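Local coordinates for uncharacterized protein (PDB 4TYZ) that is of unknown function but may bind and transfer sterols, the part described here being its C-terminal GRAM domain, at residues E16-F22 with L37-W43; Y59-I65 with L103-W107. Numbering follows the deposited sequence.

Contact 1 of 2, residues E16-F22 with L37-W43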
loop_
_atom_site.group_PDB
_atom_site.type_symbol
_atom_site.label_atom_id
_atom_site.label_comp_id
_atom_site.label_asym_id
_atom_site.label_seq_id
_atom_site.Cartn_x
_atom_site.Cartn_y
_atom_site.Cartn_z
ATOM N N GLU A 16 -16.259 2.508 0.384
ATOM C CA GLU A 16 -15.355 1.495 0.929
ATOM C C GLU A 16 -15.068 1.728 2.404
ATOM O O GLU A 16 -14.733 2.834 2.795
ATOM C CB GLU A 16 -14.032 1.505 0.168
ATOM C CG GLU A 16 -14.130 1.013 -1.265
ATOM C CD GLU A 16 -14.330 -0.489 -1.328
ATOM O OE1 GLU A 16 -13.412 -1.226 -0.911
ATOM O OE2 GLU A 16 -15.408 -0.918 -1.773
ATOM N N THR A 17 -15.198 0.687 3.214
ATOM C CA THR A 17 -14.748 0.795 4.593
ATOM C C THR A 17 -13.225 0.745 4.651
ATOM O O THR A 17 -12.572 0.069 3.851
ATOM C CB THR A 17 -15.315 -0.316 5.472
ATOM O OG1 THR A 17 -15.085 -1.576 4.833
ATOM C CG2 THR A 17 -16.806 -0.118 5.677
ATOM N N LEU A 18 -12.663 1.488 5.595
ATOM C CA LEU A 18 -11.229 1.477 5.793
ATOM C C LEU A 18 -10.932 0.398 6.829
ATOM O O LEU A 18 -11.232 0.561 8.020
ATOM C CB LEU A 18 -10.720 2.849 6.245
ATOM C CG LEU A 18 -9.199 2.967 6.344
ATOM C CD1 LEU A 18 -8.550 2.656 5.003
ATOM C CD2 LEU A 18 -8.782 4.361 6.818
ATOM N N LEU A 19 -10.373 -0.718 6.372
ATOM C CA LEU A 19 -10.144 -1.862 7.251
ATOM C C LEU A 19 -8.883 -1.703 8.072
ATOM O O LEU A 19 -8.838 -2.108 9.234
ATOM C CB LEU A 19 -10.061 -3.157 6.443
ATOM C CG LEU A 19 -11.300 -3.509 5.630
ATOM C CD1 LEU A 19 -11.046 -4.761 4.814
ATOM C CD2 LEU A 19 -12.498 -3.693 6.554
ATOM N N ASP A 20 -7.852 -1.128 7.466
ATOM C CA ASP A 20 -6.578 -0.970 8.148
ATOM C C ASP A 20 -5.735 0.059 7.416
ATOM O O ASP A 20 -6.018 0.412 6.269
ATOM C CB ASP A 20 -5.831 -2.305 8.241
ATOM C CG ASP A 20 -5.098 -2.476 9.563
ATOM O OD1 ASP A 20 -4.889 -3.637 9.978
ATOM O OD2 ASP A 20 -4.733 -1.456 10.185
ATOM N N SER A 21 -4.705 0.548 8.087
ATOM C CA SER A 21 -3.780 1.471 7.451
ATOM C C SER A 21 -2.414 1.346 8.090
ATOM O O SER A 21 -2.294 0.957 9.253
ATOM C CB SER A 21 -4.277 2.912 7.543
ATOM O OG SER A 21 -4.363 3.316 8.901
ATOM N N PHE A 22 -1.391 1.686 7.315
ATOM C CA PHE A 22 -0.006 1.473 7.713
ATOM C C PHE A 22 0.902 2.589 7.224
ATOM O O PHE A 22 0.774 3.060 6.093
ATOM C CB PHE A 22 0.497 0.131 7.166
ATOM C CG PHE A 22 -0.216 -1.052 7.745
ATOM C CD1 PHE A 22 0.197 -1.595 8.951
ATOM C CD2 PHE A 22 -1.317 -1.599 7.104
ATOM C CE1 PHE A 22 -0.478 -2.673 9.503
ATOM C CE2 PHE A 22 -1.992 -2.682 7.656
ATOM C CZ PHE A 22 -1.567 -3.209 8.857
ATOM N N LEU A 37 -0.412 3.511 3.576
ATOM C CA LEU A 37 -1.042 2.401 2.876
ATOM C C LEU A 37 -2.429 2.194 3.466
ATOM O O LEU A 37 -2.564 2.094 4.681
ATOM C CB LEU A 37 -0.193 1.141 3.034
ATOM C CG LEU A 37 -0.688 -0.051 2.233
ATOM C CD1 LEU A 37 -0.415 0.264 0.786
ATOM C CD2 LEU A 37 0.031 -1.330 2.673
ATOM N N PHE A 38 -3.453 2.168 2.612
ATOM C CA PHE A 38 -4.831 1.922 3.043
ATOM C C PHE A 38 -5.340 0.596 2.509
ATOM O O PHE A 38 -5.182 0.297 1.327
ATOM C CB PHE A 38 -5.768 3.025 2.550
ATOM C CG PHE A 38 -5.363 4.411 2.962
ATOM C CD1 PHE A 38 -5.772 4.932 4.176
ATOM C CD2 PHE A 38 -4.598 5.204 2.118
ATOM C CE1 PHE A 38 -5.428 6.223 4.542
ATOM C CE2 PHE A 38 -4.245 6.488 2.483
ATOM C CZ PHE A 38 -4.664 7.001 3.691
ATOM N N ILE A 39 -5.987 -0.178 3.374
ATOM C CA ILE A 39 -6.569 -1.451 2.980
ATOM C C ILE A 39 -8.088 -1.364 3.125
ATOM O O ILE A 39 -8.600 -1.057 4.202
ATOM C CB ILE A 39 -5.995 -2.586 3.823
ATOM C CG1 ILE A 39 -4.498 -2.728 3.505
ATOM C CG2 ILE A 39 -6.741 -3.885 3.577
ATOM C CD1 ILE A 39 -3.756 -3.578 4.461
ATOM N N THR A 40 -8.790 -1.581 2.019
ATOM C CA THR A 40 -10.238 -1.610 2.027
ATOM C C THR A 40 -10.669 -2.979 1.500
ATOM O O THR A 40 -9.817 -3.795 1.127
ATOM C CB THR A 40 -10.846 -0.449 1.179
ATOM O OG1 THR A 40 -10.835 -0.797 -0.214
ATOM C CG2 THR A 40 -10.066 0.839 1.395
ATOM N N PRO A 41 -11.977 -3.267 1.502
ATOM C CA PRO A 41 -12.326 -4.613 1.035
ATOM C C PRO A 41 -11.958 -4.888 -0.434
ATOM O O PRO A 41 -11.657 -6.036 -0.766
ATOM C CB PRO A 41 -13.847 -4.662 1.237
ATOM C CG PRO A 41 -14.103 -3.702 2.371
ATOM C CD PRO A 41 -13.115 -2.579 2.143
ATOM N N HIS A 42 -11.947 -3.865 -1.285
ATOM C CA HIS A 42 -11.682 -4.080 -2.711
ATOM C C HIS A 42 -10.402 -3.429 -3.225
ATOM O O HIS A 42 -9.977 -3.735 -4.345
ATOM C CB HIS A 42 -12.857 -3.569 -3.551
ATOM C CG HIS A 42 -14.128 -4.312 -3.310
ATOM N ND1 HIS A 42 -15.199 -3.755 -2.645
ATOM C CD2 HIS A 42 -14.489 -5.578 -3.622
ATOM C CE1 HIS A 42 -16.171 -4.649 -2.563
ATOM N NE2 HIS A 42 -15.767 -5.759 -3.146
ATOM N N TRP A 43 -9.795 -2.554 -2.422
ATOM C CA TRP A 43 -8.694 -1.714 -2.902
ATOM C C TRP A 43 -7.499 -1.644 -1.985
ATOM O O TRP A 43 -7.606 -1.648 -0.759
ATOM C CB TRP A 43 -9.183 -0.260 -3.148
ATOM C CG TRP A 43 -10.242 -0.189 -4.194
ATOM C CD1 TRP A 43 -11.581 -0.401 -4.016
ATOM C CD2 TRP A 43 -10.058 0.081 -5.589
ATOM N NE1 TRP A 43 -12.247 -0.278 -5.219
ATOM C CE2 TRP A 43 -11.333 0.018 -6.199
ATOM C CE3 TRP A 43 -8.942 0.375 -6.382
ATOM C CZ2 TRP A 43 -11.527 0.251 -7.566
ATOM C CZ3 TRP A 43 -9.128 0.597 -7.744
ATOM C CH2 TRP A 43 -10.413 0.531 -8.322
#

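Contact 2 of 2, residues Y59-I65 with L103-W107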
loop_
_atom_site.group_PDB
_atom_site.type_symbol
_atom_site.label_atom_id
_atom_site.label_comp_id
_atom_site.label_asym_id
_atom_site.label_seq_id
_atom_site.Cartn_x
_atom_site.Cartn_y
_atom_site.Cartn_z
ATOM N N TYR A 59 -7.810 -5.351 -5.752
ATOM C CA TYR A 59 -7.173 -6.648 -5.539
ATOM C C TYR A 59 -7.269 -7.548 -6.771
ATOM O O TYR A 59 -6.381 -8.381 -6.989
ATOM C CB TYR A 59 -7.763 -7.370 -4.321
ATOM C CG TYR A 59 -7.479 -6.609 -3.063
ATOM C CD1 TYR A 59 -6.181 -6.485 -2.584
ATOM C CD2 TYR A 59 -8.507 -5.973 -2.375
ATOM C CE1 TYR A 59 -5.923 -5.732 -1.438
ATOM C CE2 TYR A 59 -8.259 -5.243 -1.237
ATOM C CZ TYR A 59 -6.971 -5.127 -0.777
ATOM O OH TYR A 59 -6.735 -4.395 0.365
ATOM N N ASP A 60 -8.301 -7.366 -7.602
ATOM C CA ASP A 60 -8.418 -8.222 -8.781
ATOM C C ASP A 60 -7.464 -7.785 -9.901
ATOM O O ASP A 60 -7.421 -8.408 -10.963
ATOM C CB ASP A 60 -9.894 -8.330 -9.273
ATOM C CG ASP A 60 -10.484 -7.032 -9.860
ATOM O OD1 ASP A 60 -9.797 -6.006 -10.001
ATOM O OD2 ASP A 60 -11.695 -7.070 -10.230
ATOM N N GLU A 61 -6.670 -6.749 -9.633
ATOM C CA GLU A 61 -5.625 -6.281 -10.540
ATOM C C GLU A 61 -4.232 -6.722 -10.078
ATOM O O GLU A 61 -3.243 -6.496 -10.773
ATOM C CB GLU A 61 -5.664 -4.752 -10.653
ATOM C CG GLU A 61 -6.950 -4.232 -11.287
ATOM C CD GLU A 61 -6.983 -2.712 -11.423
ATOM O OE1 GLU A 61 -7.207 -2.226 -12.553
ATOM O OE2 GLU A 61 -6.824 -1.996 -10.407
ATOM N N ILE A 62 -4.169 -7.336 -8.904
ATOM C CA ILE A 62 -2.888 -7.705 -8.292
ATOM C C ILE A 62 -2.565 -9.163 -8.596
ATOM O O ILE A 62 -3.349 -10.056 -8.292
ATOM C CB ILE A 62 -2.906 -7.478 -6.772
ATOM C CG1 ILE A 62 -3.001 -5.976 -6.478
ATOM C CG2 ILE A 62 -1.650 -8.075 -6.115
ATOM C CD1 ILE A 62 -3.152 -5.651 -5.009
ATOM N N LYS A 63 -1.406 -9.385 -9.210
ATOM C CA LYS A 63 -0.975 -10.726 -9.589
ATOM C C LYS A 63 -0.219 -11.440 -8.469
ATOM O O LYS A 63 -0.344 -12.658 -8.292
ATOM C CB LYS A 63 -0.097 -10.649 -10.848
ATOM C CG LYS A 63 0.481 -11.986 -11.319
ATOM C CD LYS A 63 1.337 -11.772 -12.559
ATOM C CE LYS A 63 1.775 -13.094 -13.166
ATOM N NZ LYS A 63 2.465 -12.897 -14.470
ATOM N N ASP A 64 0.573 -10.685 -7.713
ATOM C CA ASP A 64 1.402 -11.275 -6.661
ATOM C C ASP A 64 1.797 -10.211 -5.663
ATOM O O ASP A 64 1.831 -9.031 -5.980
ATOM C CB ASP A 64 2.650 -11.951 -7.258
ATOM C CG ASP A 64 3.266 -12.985 -6.332
ATOM O OD1 ASP A 64 2.656 -13.305 -5.286
ATOM O OD2 ASP A 64 4.360 -13.506 -6.670
ATOM N N ILE A 65 2.069 -10.641 -4.437
ATOM C CA ILE A 65 2.516 -9.756 -3.365
ATOM C C ILE A 65 3.660 -10.472 -2.669
ATOM O O ILE A 65 3.487 -11.594 -2.184
ATOM C CB ILE A 65 1.392 -9.433 -2.364
ATOM C CG1 ILE A 65 0.199 -8.814 -3.087
ATOM C CG2 ILE A 65 1.899 -8.501 -1.255
ATOM C CD1 ILE A 65 -0.974 -8.463 -2.176
ATOM N N LEU A 103 -2.875 -7.339 3.991
ATOM C CA LEU A 103 -2.953 -7.459 2.534
ATOM C C LEU A 103 -3.410 -8.840 2.106
ATOM O O LEU A 103 -4.333 -8.954 1.305
ATOM C CB LEU A 103 -1.606 -7.164 1.871
ATOM C CG LEU A 103 -1.188 -5.708 1.896
ATOM C CD1 LEU A 103 0.108 -5.536 1.137
ATOM C CD2 LEU A 103 -2.278 -4.888 1.283
ATOM N N MET A 104 -2.758 -9.882 2.625
ATOM C CA MET A 104 -3.131 -11.256 2.289
ATOM C C MET A 104 -4.599 -11.519 2.539
ATOM O O MET A 104 -5.272 -12.149 1.734
ATOM C CB MET A 104 -2.317 -12.272 3.100
ATOM C CG MET A 104 -0.874 -12.471 2.681
ATOM S SD MET A 104 -0.634 -12.891 0.941
ATOM C CE MET A 104 -0.160 -11.251 0.378
ATOM N N SER A 105 -5.098 -11.028 3.668
ATOM C CA SER A 105 -6.469 -11.314 4.067
ATOM C C SER A 105 -7.467 -10.803 3.038
ATOM O O SER A 105 -8.480 -11.449 2.775
ATOM C CB SER A 105 -6.767 -10.705 5.436
ATOM O OG SER A 105 -5.989 -11.327 6.436
ATOM N N GLN A 106 -7.181 -9.652 2.441
ATOM C CA GLN A 106 -8.112 -9.107 1.459
ATOM C C GLN A 106 -7.838 -9.634 0.068
ATOM O O GLN A 106 -8.762 -9.897 -0.692
ATOM C CB GLN A 106 -8.071 -7.576 1.453
ATOM C CG GLN A 106 -8.565 -6.947 2.741
ATOM C CD GLN A 106 -9.838 -7.583 3.253
ATOM O OE1 GLN A 106 -10.864 -7.593 2.573
ATOM N NE2 GLN A 106 -9.774 -8.130 4.454
ATOM N N TRP A 107 -6.561 -9.769 -0.279
ATOM C CA TRP A 107 -6.202 -10.241 -1.603
ATOM C C TRP A 107 -6.602 -11.702 -1.810
ATOM O O TRP A 107 -7.118 -12.060 -2.869
ATOM C CB TRP A 107 -4.702 -10.051 -1.824
ATOM C CG TRP A 107 -4.216 -10.490 -3.155
ATOM C CD1 TRP A 107 -4.681 -10.099 -4.375
ATOM C CD2 TRP A 107 -3.148 -11.406 -3.403
ATOM N NE1 TRP A 107 -3.962 -10.720 -5.373
ATOM C CE2 TRP A 107 -3.013 -11.527 -4.797
ATOM C CE3 TRP A 107 -2.287 -12.131 -2.572
ATOM C CZ2 TRP A 107 -2.057 -12.352 -5.388
ATOM C CZ3 TRP A 107 -1.332 -12.949 -3.161
ATOM C CH2 TRP A 107 -1.230 -13.055 -4.556
#

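Contact 1 of 2, residues E16-F22 with L37-W43
On one face of this strand pair F22, L37 and I39 form an apolar cluster: F22 CE2 lies 3.8 Å from I39 CD1, at the edge of the phenyl ring, and F22 CB packs 4.3 Å from L37 CB. Helix 96-107 covers this face through A99, A102 and L103. On the other face L18 CD1 approaches the ring edge of F38 (CD1) at 3.7 Å, beneath helix 2-9. The backbones pair antiparallel, F22 N to L37 O at 2.9 Å, L37 N to F22 O at 2.8 Å and I39 N to D20 O at 3.0 Å. The regular pairing then gives way, because I39 O receives both L19 N (2.8 Å) and, weakly, D20 N (3.3 Å), so one residue faces two. Past this point the two segments are held by a carboxylate. E16 OE1 accepts T40 OG1 at 2.7 Å and H42 N at 3.0 Å, while E16 OE2 accepts H42 ND1 at 3.0 Å, almost in line with the N-H bond; one side chain thus ties down the T40-H42 turn. The whole illustrates a classic beta bulge at the open end of an antiparallel hairpin, here formed by the first two strands of a PH-like GRAM sheet.

Contact 2 of 2, residues Y59-I65 with L103-W107
A single tryptophan can join a helix end to a sheet edge, and W107 does so here with 132 Å² of its surface covered. Its indole spreads over the edge strand: I62 CG2 sits 4.0 Å from the centroid of the W107 five-membered ring and I65 CG1 4.3 Å from that of the W107 six-membered ring, both CH-pi contacts over one face. The polar corner of the indole is used as well, W107 NE1 donating to I62 O at 3.1 Å, which fixes how the ring lies along the strand. Y59, in the 3-10 turn preceding that strand, is next in buried area. Its ring receives Q106 CB over the face, 3.9 Å from the Y59 centroid, and Y59 CD1 lies 3.9 Å from W107 CB, so the last part of the helix rests on the phenol; beyond it, Y59 OH bonds to T40 O. I65 completes the trio. Besides meeting the indole, I65 brings its CB to 3.6 Å from M104 CE and its CG2 to 4.2 Å from L103 CD1, filling the angle between strand and helix. Further along the indole, the backbone passes K63 and D64, which both face K81 in a classic beta bulge. Packing of a C-terminal helix against the curved sheet, here at edge strand 62-67, is characteristic of the PH-like fold to which GRAM domains belong.

In the fold
Contact 1 is complete before contact 2 begins, so the two follow in series along the chain, yet their centres lie only about 12 Å apart. Both involve the same seven-stranded antiparallel sheet: contact 1 joins two neighbouring inner strands, 20-28 and 31-39, whereas contact 2 joins one edge strand, 62-67, to helix 96-107. That helix also covers the F22/I39 face of contact 1, and Y59 and Q106 of contact 2 touch I39 and L19 respectively. H42 O and Y59 N, 3.0 Å apart, make a probable hydrogen bond. The principle is that a strongly bent sheet brings sequence-distant strands beneath one helix, uniting this GRAM domain around a shared core.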